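Local atomic coordinates of esterase (Rhizomucor miehei CAU432, PDB entry 4WY8), a protein that hydrolyses carboxylic ester bonds as a fungal carboxylesterase of the alpha/beta hydrolase fold, probably through a serine-histidine-aspartate triad. Residues Gln206-Met218 / Ile256-Glu268. Sequence-based numbering, arbitrary orientation.
Sequences QFAENYYLTRKLM and ITAEADVLREEGE
F207 and V262 have the nearest CA atoms, 5.4 Å apart, where the loop between helices 202-206 and 215-225 passes the turn linking strand 253-258 to helix 264-276. No direct hydrogen bond joins the two segments. The F207 ring lies against the backbone of 259-261. CA of A260 sits 3.7 Å from the ring centroid, 15° off its normal, a CH-pi contact. The amide N of D261 covers the same face, and CG of Q206 covers the opposite one. NH1 of R264 comes to the ring edge, its guanidinium turned 83° from the ring. This NH1 also donates to O of E259 (2.7 Å), and NE bridges to OE2 of E265. V262 meets the 206-218 segment with both methyls. Its CG1, anti to the carbonyl carbon, meets O of F207 at 3.3 Å. Its CG2 touches CD2 of L213 (3.8 Å) and CG of M218. The bent chain of M218 brings CE to CD2 of L263. Two waters bridge the backbones: one links O of Y211 to O of A260, and the other accepts from N of V262 and lies 2.8 Å from O of L213. OD1 of D261 takes N of L263 in a nearly straight bond (3.0 Å, 175°); the N-H comes down on the carboxylate from above rather than in its plane. OD2 bonds ND1 of H291, consistent with D261 being the acid of a Ser-His-Asp triad with H291. The contact thus packs around the loop that carries this acid. Y204 of helix 202-206 covers M218, V262 and L263, and I290 of strand 289-290 borders Y211 and A260. E259 forms a salt bridge with R272 of the second subunit, while strand 253-258 runs between strands 188-191 and 281-286.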
ATOM      1  N   GLN A 206       2.781 -19.981 -12.738  1.00 18.13           N
ATOM      2  CA  GLN A 206       1.554 -20.123 -11.971  1.00 19.52           C
ATOM      3  C   GLN A 206       0.368 -19.427 -12.634  1.00 18.58           C
ATOM      4  O   GLN A 206      -0.767 -19.911 -12.559  1.00 21.18           O
ATOM      5  CB  GLN A 206       1.745 -19.589 -10.550  1.00 17.15           C
ATOM      6  CG  GLN A 206       0.545 -19.889  -9.690  1.00 19.55           C
ATOM      7  CD  GLN A 206       0.746 -19.504  -8.247  1.00 21.82           C
ATOM      8  OE1 GLN A 206       1.825 -19.064  -7.856  1.00 25.56           O
ATOM      9  NE2 GLN A 206      -0.291 -19.684  -7.439  1.00 18.15           N
ATOM     10  N   PHE A 207       0.619 -18.304 -13.302  1.00 17.56           N
ATOM     11  CA  PHE A 207      -0.487 -17.525 -13.836  1.00 15.67           C
ATOM     12  C   PHE A 207      -0.461 -17.458 -15.355  1.00 13.60           C
ATOM     13  O   PHE A 207      -1.059 -16.565 -15.958  1.00 13.71           O
ATOM     14  CB  PHE A 207      -0.462 -16.126 -13.232  1.00 16.59           C
ATOM     15  CG  PHE A 207      -0.407 -16.134 -11.725  1.00 16.01           C
ATOM     16  CD1 PHE A 207      -1.504 -16.548 -10.985  1.00 16.50           C
ATOM     17  CD2 PHE A 207       0.745 -15.742 -11.053  1.00 15.33           C
ATOM     18  CE1 PHE A 207      -1.463 -16.572  -9.594  1.00 16.34           C
ATOM     19  CE2 PHE A 207       0.805 -15.745  -9.658  1.00 16.00           C
ATOM     20  CZ  PHE A 207      -0.304 -16.173  -8.925  1.00 19.46           C
ATOM     21  N   ALA A 208       0.205 -18.428 -15.974  1.00 14.07           N
ATOM     22  CA  ALA A 208       0.374 -18.421 -17.427  1.00 18.81           C
ATOM     23  C   ALA A 208      -0.946 -18.281 -18.168  1.00 15.75           C
ATOM     24  O   ALA A 208      -0.972 -17.709 -19.253  1.00 19.25           O
ATOM     25  CB  ALA A 208       1.103 -19.680 -17.889  1.00 16.86           C
ATOM     26  N   GLU A 209      -2.036 -18.827 -17.630  1.00 14.57           N
ATOM     27  CA  GLU A 209      -3.332 -18.704 -18.314  1.00 18.95           C
ATOM     28  C   GLU A 209      -4.485 -18.319 -17.384  1.00 15.39           C
ATOM     29  O   GLU A 209      -4.385 -18.446 -16.173  1.00 16.49           O
ATOM     30  CB  GLU A 209      -3.663 -20.004 -19.056  1.00 20.39           C
ATOM     31  CG  GLU A 209      -2.568 -20.481 -20.007  1.00 28.81           C
ATOM     32  CD  GLU A 209      -2.924 -21.787 -20.705  1.00 52.53           C
ATOM     33  OE1 GLU A 209      -4.105 -22.200 -20.628  1.00 54.32           O
ATOM     34  OE2 GLU A 209      -2.026 -22.397 -21.333  1.00 61.73           O
ATOM     35  N   ASN A 210      -5.555 -17.804 -17.973  1.00 21.12           N
ATOM     36  CA  ASN A 210      -6.807 -17.498 -17.254  1.00 23.69           C
ATOM     37  C   ASN A 210      -6.742 -16.368 -16.221  1.00 23.16           C
ATOM     38  O   ASN A 210      -7.640 -16.244 -15.378  1.00 27.27           O
ATOM     39  CB  ASN A 210      -7.330 -18.754 -16.564  1.00 26.01           C
ATOM     40  CG  ASN A 210      -7.539 -19.894 -17.532  1.00 24.93           C
ATOM     41  OD1 ASN A 210      -8.131 -19.713 -18.603  1.00 29.09           O
ATOM     42  ND2 ASN A 210      -7.042 -21.070 -17.174  1.00 24.00           N
ATOM     43  N   TYR A 211      -5.725 -15.517 -16.297  1.00 20.84           N
ATOM     44  CA  TYR A 211      -5.711 -14.306 -15.468  1.00 20.22           C
ATOM     45  C   TYR A 211      -5.528 -13.024 -16.290  1.00 26.26           C
ATOM     46  O   TYR A 211      -4.778 -12.099 -15.888  1.00 18.16           O
ATOM     47  CB  TYR A 211      -4.616 -14.413 -14.420  1.00 18.80           C
ATOM     48  CG  TYR A 211      -4.795 -15.548 -13.422  1.00 18.61           C
ATOM     49  CD1 TYR A 211      -5.541 -15.372 -12.271  1.00 22.63           C
ATOM     50  CD2 TYR A 211      -4.202 -16.798 -13.643  1.00 19.23           C
ATOM     51  CE1 TYR A 211      -5.681 -16.408 -11.331  1.00 24.69           C
ATOM     52  CE2 TYR A 211      -4.344 -17.839 -12.732  1.00 20.81           C
ATOM     53  CZ  TYR A 211      -5.089 -17.636 -11.579  1.00 25.31           C
ATOM     54  OH  TYR A 211      -5.237 -18.654 -10.660  1.00 27.49           O
ATOM     55  N   TYR A 212      -6.218 -12.995 -17.437  1.00 21.74           N
ATOM     56  CA  TYR A 212      -6.320 -11.836 -18.326  1.00 23.02           C
ATOM     57  C   TYR A 212      -5.022 -11.525 -19.071  1.00 19.81           C
ATOM     58  O   TYR A 212      -4.989 -11.609 -20.296  1.00 23.43           O
ATOM     59  CB  TYR A 212      -6.806 -10.621 -17.524  1.00 26.74           C
ATOM     60  CG  TYR A 212      -7.082  -9.383 -18.341  1.00 28.83           C
ATOM     61  CD1 TYR A 212      -8.181  -9.322 -19.192  1.00 35.32           C
ATOM     62  CD2 TYR A 212      -6.246  -8.270 -18.260  1.00 29.36           C
ATOM     63  CE1 TYR A 212      -8.445  -8.187 -19.947  1.00 32.05           C
ATOM     64  CE2 TYR A 212      -6.498  -7.130 -19.015  1.00 33.60           C
ATOM     65  CZ  TYR A 212      -7.599  -7.096 -19.852  1.00 30.30           C
ATOM     66  OH  TYR A 212      -7.848  -5.973 -20.604  1.00 32.15           O
ATOM     67  N   LEU A 213      -3.956 -11.163 -18.362  1.00 19.14           N
ATOM     68  CA  LEU A 213      -2.640 -11.066 -18.999  1.00 16.68           C
ATOM     69  C   LEU A 213      -2.024 -12.457 -19.005  1.00 18.22           C
ATOM     70  O   LEU A 213      -1.828 -13.032 -17.948  1.00 21.42           O
ATOM     71  CB  LEU A 213      -1.705 -10.077 -18.282  1.00 15.29           C
ATOM     72  CG  LEU A 213      -0.272 -10.017 -18.876  1.00 16.54           C
ATOM     73  CD1 LEU A 213      -0.300  -9.504 -20.315  1.00 11.65           C
ATOM     74  CD2 LEU A 213       0.662  -9.128 -18.046  1.00 14.77           C
ATOM     75  N   THR A 214      -1.716 -12.990 -20.179  1.00 15.51           N
ATOM     76  CA  THR A 214      -1.200 -14.350 -20.289  1.00 15.77           C
ATOM     77  C   THR A 214       0.250 -14.341 -20.778  1.00 15.61           C
ATOM     78  O   THR A 214       0.728 -13.330 -21.296  1.00 14.49           O
ATOM     79  CB  THR A 214      -2.054 -15.169 -21.271  1.00 15.38           C
ATOM     80  OG1 THR A 214      -1.996 -14.544 -22.556  1.00 12.29           O
ATOM     81  CG2 THR A 214      -3.515 -15.176 -20.825  1.00 16.65           C
ATOM     82  N   ARG A 215       0.934 -15.468 -20.636  1.00 12.84           N
ATOM     83  CA  ARG A 215       2.280 -15.609 -21.157  1.00 12.28           C
ATOM     84  C   ARG A 215       2.252 -15.432 -22.662  1.00 15.20           C
ATOM     85  O   ARG A 215       3.075 -14.716 -23.240  1.00 16.69           O
ATOM     86  CB  ARG A 215       2.839 -16.975 -20.803  1.00 14.68           C
ATOM     87  CG  ARG A 215       4.139 -17.348 -21.499  1.00 18.00           C
ATOM     88  CD  ARG A 215       4.391 -18.856 -21.360  1.00 16.85           C
ATOM     89  NE  ARG A 215       5.061 -19.180 -20.114  1.00 23.88           N
ATOM     90  CZ  ARG A 215       4.791 -20.245 -19.359  1.00 24.65           C
ATOM     91  NH1 ARG A 215       3.851 -21.110 -19.713  1.00 25.58           N
ATOM     92  NH2 ARG A 215       5.459 -20.436 -18.229  1.00 24.84           N
ATOM     93  N   LYS A 216       1.255 -16.036 -23.294  1.00 13.85           N
ATOM     94  CA  LYS A 216       1.112 -15.953 -24.737  1.00 16.77           C
ATOM     95  C   LYS A 216       1.097 -14.504 -25.221  1.00 13.62           C
ATOM     96  O   LYS A 216       1.780 -14.126 -26.186  1.00 14.21           O
ATOM     97  CB  LYS A 216      -0.162 -16.682 -25.153  1.00 23.44           C
ATOM     98  CG  LYS A 216      -0.171 -17.052 -26.602  1.00 30.04           C
ATOM     99  CD  LYS A 216      -1.370 -17.910 -26.959  1.00 35.40           C
ATOM    100  CE  LYS A 216      -1.110 -18.573 -28.309  1.00 44.54           C
ATOM    101  NZ  LYS A 216      -0.506 -17.597 -29.284  1.00 40.41           N
ATOM    102  N   LEU A 217       0.280 -13.704 -24.553  1.00 11.65           N
ATOM    103  CA  LEU A 217       0.170 -12.288 -24.825  1.00 13.44           C
ATOM    104  C   LEU A 217       1.509 -11.551 -24.571  1.00 13.33           C
ATOM    105  O   LEU A 217       1.916 -10.703 -25.361  1.00 13.58           O
ATOM    106  CB  LEU A 217      -0.963 -11.710 -23.980  1.00 13.50           C
ATOM    107  CG  LEU A 217      -1.745 -10.539 -24.544  1.00 19.58           C
ATOM    108  CD1 LEU A 217      -2.174 -10.821 -25.965  1.00 16.42           C
ATOM    109  CD2 LEU A 217      -2.961 -10.323 -23.665  1.00 23.47           C
ATOM    110  N   MET A 218       2.214 -11.890 -23.496  1.00 15.82           N
ATOM    111  CA  MET A 218       3.497 -11.236 -23.235  1.00 14.18           C
ATOM    112  C   MET A 218       4.479 -11.525 -24.382  1.00 15.81           C
ATOM    113  O   MET A 218       5.172 -10.619 -24.855  1.00 12.68           O
ATOM    114  CB  MET A 218       4.079 -11.683 -21.885  1.00 11.36           C
ATOM    115  CG  MET A 218       3.478 -10.950 -20.668  1.00 14.61           C
ATOM    116  SD  MET A 218       3.530  -9.136 -20.817  1.00 13.89           S
ATOM    117  CE  MET A 218       5.298  -8.864 -21.036  1.00 15.63           C
ATOM    118  N   ILE A 256       4.419  -1.160  -7.373  1.00  9.18           N
ATOM    119  CA  ILE A 256       3.205  -1.871  -6.973  1.00 10.73           C
ATOM    120  C   ILE A 256       3.033  -3.123  -7.812  1.00  8.95           C
ATOM    121  O   ILE A 256       3.028  -3.049  -9.046  1.00 10.80           O
ATOM    122  CB  ILE A 256       1.958  -0.962  -7.102  1.00 14.18           C
ATOM    123  CG1 ILE A 256       2.044   0.186  -6.101  1.00  9.67           C
ATOM    124  CG2 ILE A 256       0.677  -1.738  -6.810  1.00  9.98           C
ATOM    125  CD1 ILE A 256       1.150   1.335  -6.474  1.00 12.19           C
ATOM    126  N   THR A 257       2.896  -4.273  -7.159  1.00  8.70           N
ATOM    127  CA  THR A 257       2.713  -5.523  -7.910  1.00 11.79           C
ATOM    128  C   THR A 257       1.382  -6.190  -7.549  1.00 14.99           C
ATOM    129  O   THR A 257       0.796  -5.930  -6.466  1.00 10.49           O
ATOM    130  CB  THR A 257       3.861  -6.547  -7.648  1.00 12.48           C
ATOM    131  OG1 THR A 257       3.968  -6.824  -6.243  1.00 10.86           O
ATOM    132  CG2 THR A 257       5.202  -6.019  -8.183  1.00 11.76           C
ATOM    133  N   ALA A 258       0.900  -7.031  -8.468  1.00 14.05           N
ATOM    134  CA  ALA A 258      -0.324  -7.787  -8.256  1.00 11.31           C
ATOM    135  C   ALA A 258       0.012  -9.215  -7.871  1.00 12.47           C
ATOM    136  O   ALA A 258       0.917  -9.830  -8.452  1.00 10.83           O
ATOM    137  CB  ALA A 258      -1.208  -7.762  -9.523  1.00 10.87           C
ATOM    138  N   GLU A 259      -0.734  -9.758  -6.914  1.00 12.72           N
ATOM    139  CA  GLU A 259      -0.497 -11.127  -6.473  1.00 15.24           C
ATOM    140  C   GLU A 259      -0.698 -12.144  -7.603  1.00 13.53           C
ATOM    141  O   GLU A 259       0.126 -13.033  -7.783  1.00 14.96           O
ATOM    142  CB  GLU A 259      -1.399 -11.481  -5.300  1.00 12.85           C
ATOM    143  CG  GLU A 259      -1.164 -12.893  -4.781  1.00 14.82           C
ATOM    144  CD  GLU A 259      -2.181 -13.293  -3.729  1.00 19.13           C
ATOM    145  OE1 GLU A 259      -3.317 -12.767  -3.788  1.00 15.60           O
ATOM    146  OE2 GLU A 259      -1.857 -14.151  -2.871  1.00 22.76           O
ATOM    147  N   ALA A 260      -1.788 -12.034  -8.355  1.00 13.16           N
ATOM    148  CA  ALA A 260      -2.036 -13.015  -9.424  1.00 15.83           C
ATOM    149  C   ALA A 260      -1.672 -12.450 -10.791  1.00 13.03           C
ATOM    150  O   ALA A 260      -2.549 -12.072 -11.551  1.00 15.87           O
ATOM    151  CB  ALA A 260      -3.481 -13.474  -9.403  1.00 13.52           C
ATOM    152  N   ASP A 261      -0.374 -12.388 -11.092  1.00 13.06           N
ATOM    153  CA  ASP A 261       0.136 -11.681 -12.277  1.00 14.31           C
ATOM    154  C   ASP A 261       1.419 -12.364 -12.711  1.00 15.47           C
ATOM    155  O   ASP A 261       2.287 -12.641 -11.865  1.00  9.83           O
ATOM    156  CB  ASP A 261       0.388 -10.193 -11.954  1.00 12.37           C
ATOM    157  CG  ASP A 261       0.882  -9.366 -13.172  1.00 21.15           C
ATOM    158  OD1 ASP A 261       1.002  -9.888 -14.318  1.00 17.27           O
ATOM    159  OD2 ASP A 261       1.109  -8.140 -12.979  1.00 21.44           O
ATOM    160  N   VAL A 262       1.543 -12.643 -14.011  1.00 12.62           N
ATOM    161  CA  VAL A 262       2.767 -13.268 -14.517  1.00 13.60           C
ATOM    162  C   VAL A 262       3.987 -12.374 -14.273  1.00 13.35           C
ATOM    163  O   VAL A 262       5.096 -12.877 -14.095  1.00 14.06           O
ATOM    164  CB  VAL A 262       2.684 -13.591 -16.032  1.00 12.82           C
ATOM    165  CG1 VAL A 262       1.665 -14.682 -16.284  1.00 12.73           C
ATOM    166  CG2 VAL A 262       2.380 -12.325 -16.855  1.00 13.22           C
ATOM    167  N   LEU A 263       3.771 -11.063 -14.202  1.00  9.84           N
ATOM    168  CA  LEU A 263       4.871 -10.105 -14.037  1.00 11.77           C
ATOM    169  C   LEU A 263       5.240  -9.866 -12.584  1.00  9.82           C
ATOM    170  O   LEU A 263       6.073  -9.004 -12.282  1.00 11.33           O
ATOM    171  CB  LEU A 263       4.505  -8.750 -14.681  1.00 10.01           C
ATOM    172  CG  LEU A 263       4.165  -8.770 -16.173  1.00 13.96           C
ATOM    173  CD1 LEU A 263       3.840  -7.376 -16.643  1.00  9.67           C
ATOM    174  CD2 LEU A 263       5.354  -9.360 -16.967  1.00 12.70           C
ATOM    175  N   ARG A 264       4.587 -10.575 -11.668  1.00 10.25           N
ATOM    176  CA  ARG A 264       4.792 -10.298 -10.248  1.00 11.17           C
ATOM    177  C   ARG A 264       6.242 -10.425  -9.813  1.00 14.90           C
ATOM    178  O   ARG A 264       6.816  -9.504  -9.186  1.00 11.73           O
ATOM    179  CB  ARG A 264       3.950 -11.230  -9.398  1.00 13.22           C
ATOM    180  CG  ARG A 264       4.128 -10.972  -7.905  1.00 14.69           C
ATOM    181  CD  ARG A 264       3.352 -11.971  -7.075  1.00 12.64           C
ATOM    182  NE  ARG A 264       4.033 -13.253  -6.996  1.00 13.87           N
ATOM    183  CZ  ARG A 264       3.418 -14.401  -6.741  1.00 16.60           C
ATOM    184  NH1 ARG A 264       2.102 -14.412  -6.571  1.00 15.55           N
ATOM    185  NH2 ARG A 264       4.112 -15.533  -6.670  1.00 15.56           N
ATOM    186  N   GLU A 265       6.844 -11.564 -10.152  1.00 14.73           N
ATOM    187  CA  GLU A 265       8.198 -11.851  -9.661  1.00 14.65           C
ATOM    188  C   GLU A 265       9.254 -10.882 -10.182  1.00 13.84           C
ATOM    189  O   GLU A 265      10.097 -10.449  -9.406  1.00 16.26           O
ATOM    190  CB  GLU A 265       8.563 -13.293  -9.986  1.00 16.42           C
ATOM    191  CG  GLU A 265       7.805 -14.250  -9.081  1.00 19.60           C
ATOM    192  CD  GLU A 265       7.986 -13.890  -7.606  1.00 27.34           C
ATOM    193  OE1 GLU A 265       9.152 -13.735  -7.187  1.00 39.38           O
ATOM    194  OE2 GLU A 265       6.982 -13.713  -6.866  1.00 27.79           O
ATOM    195  N   GLU A 266       9.201 -10.510 -11.463  1.00 11.70           N
ATOM    196  CA  GLU A 266      10.195  -9.594 -12.009  1.00 11.87           C
ATOM    197  C   GLU A 266      10.033  -8.154 -11.489  1.00 12.81           C
ATOM    198  O   GLU A 266      11.027  -7.433 -11.338  1.00 11.88           O
ATOM    199  CB  GLU A 266      10.150  -9.632 -13.537  1.00 12.96           C
ATOM    200  CG  GLU A 266       8.821  -9.194 -14.127  1.00 14.59           C
ATOM    201  CD  GLU A 266       8.692  -9.583 -15.587  1.00 20.24           C
ATOM    202  OE1 GLU A 266       8.445 -10.793 -15.836  1.00 22.36           O
ATOM    203  OE2 GLU A 266       8.796  -8.698 -16.486  1.00 20.45           O
ATOM    204  N   GLY A 267       8.796  -7.738 -11.212  1.00 11.02           N
ATOM    205  CA  GLY A 267       8.534  -6.434 -10.618  1.00  8.80           C
ATOM    206  C   GLY A 267       9.093  -6.376  -9.210  1.00 12.34           C
ATOM    207  O   GLY A 267       9.773  -5.394  -8.821  1.00 12.49           O
ATOM    208  N   GLU A 268       8.798  -7.415  -8.423  1.00 11.46           N
ATOM    209  CA  GLU A 268       9.351  -7.465  -7.072  1.00 12.15           C
ATOM    210  C   GLU A 268      10.901  -7.591  -7.055  1.00 16.13           C
ATOM    211  O   GLU A 268      11.572  -6.908  -6.266  1.00 16.36           O
ATOM    212  CB  GLU A 268       8.672  -8.597  -6.278  1.00 16.32           C
ATOM    213  CG  GLU A 268       7.172  -8.285  -6.086  1.00 18.70           C
ATOM    214  CD  GLU A 268       6.423  -9.205  -5.132  1.00 19.22           C
ATOM    215  OE1 GLU A 268       7.027 -10.139  -4.561  1.00 20.30           O
ATOM    216  OE2 GLU A 268       5.203  -8.962  -4.929  1.00 20.20           O
TER
HETATM  217  O   HOH W   1      -3.102 -11.199 -14.130  1.00 14.27           O
HETATM  218  O   HOH W   2      -0.861 -12.051 -15.485  1.00 14.31           O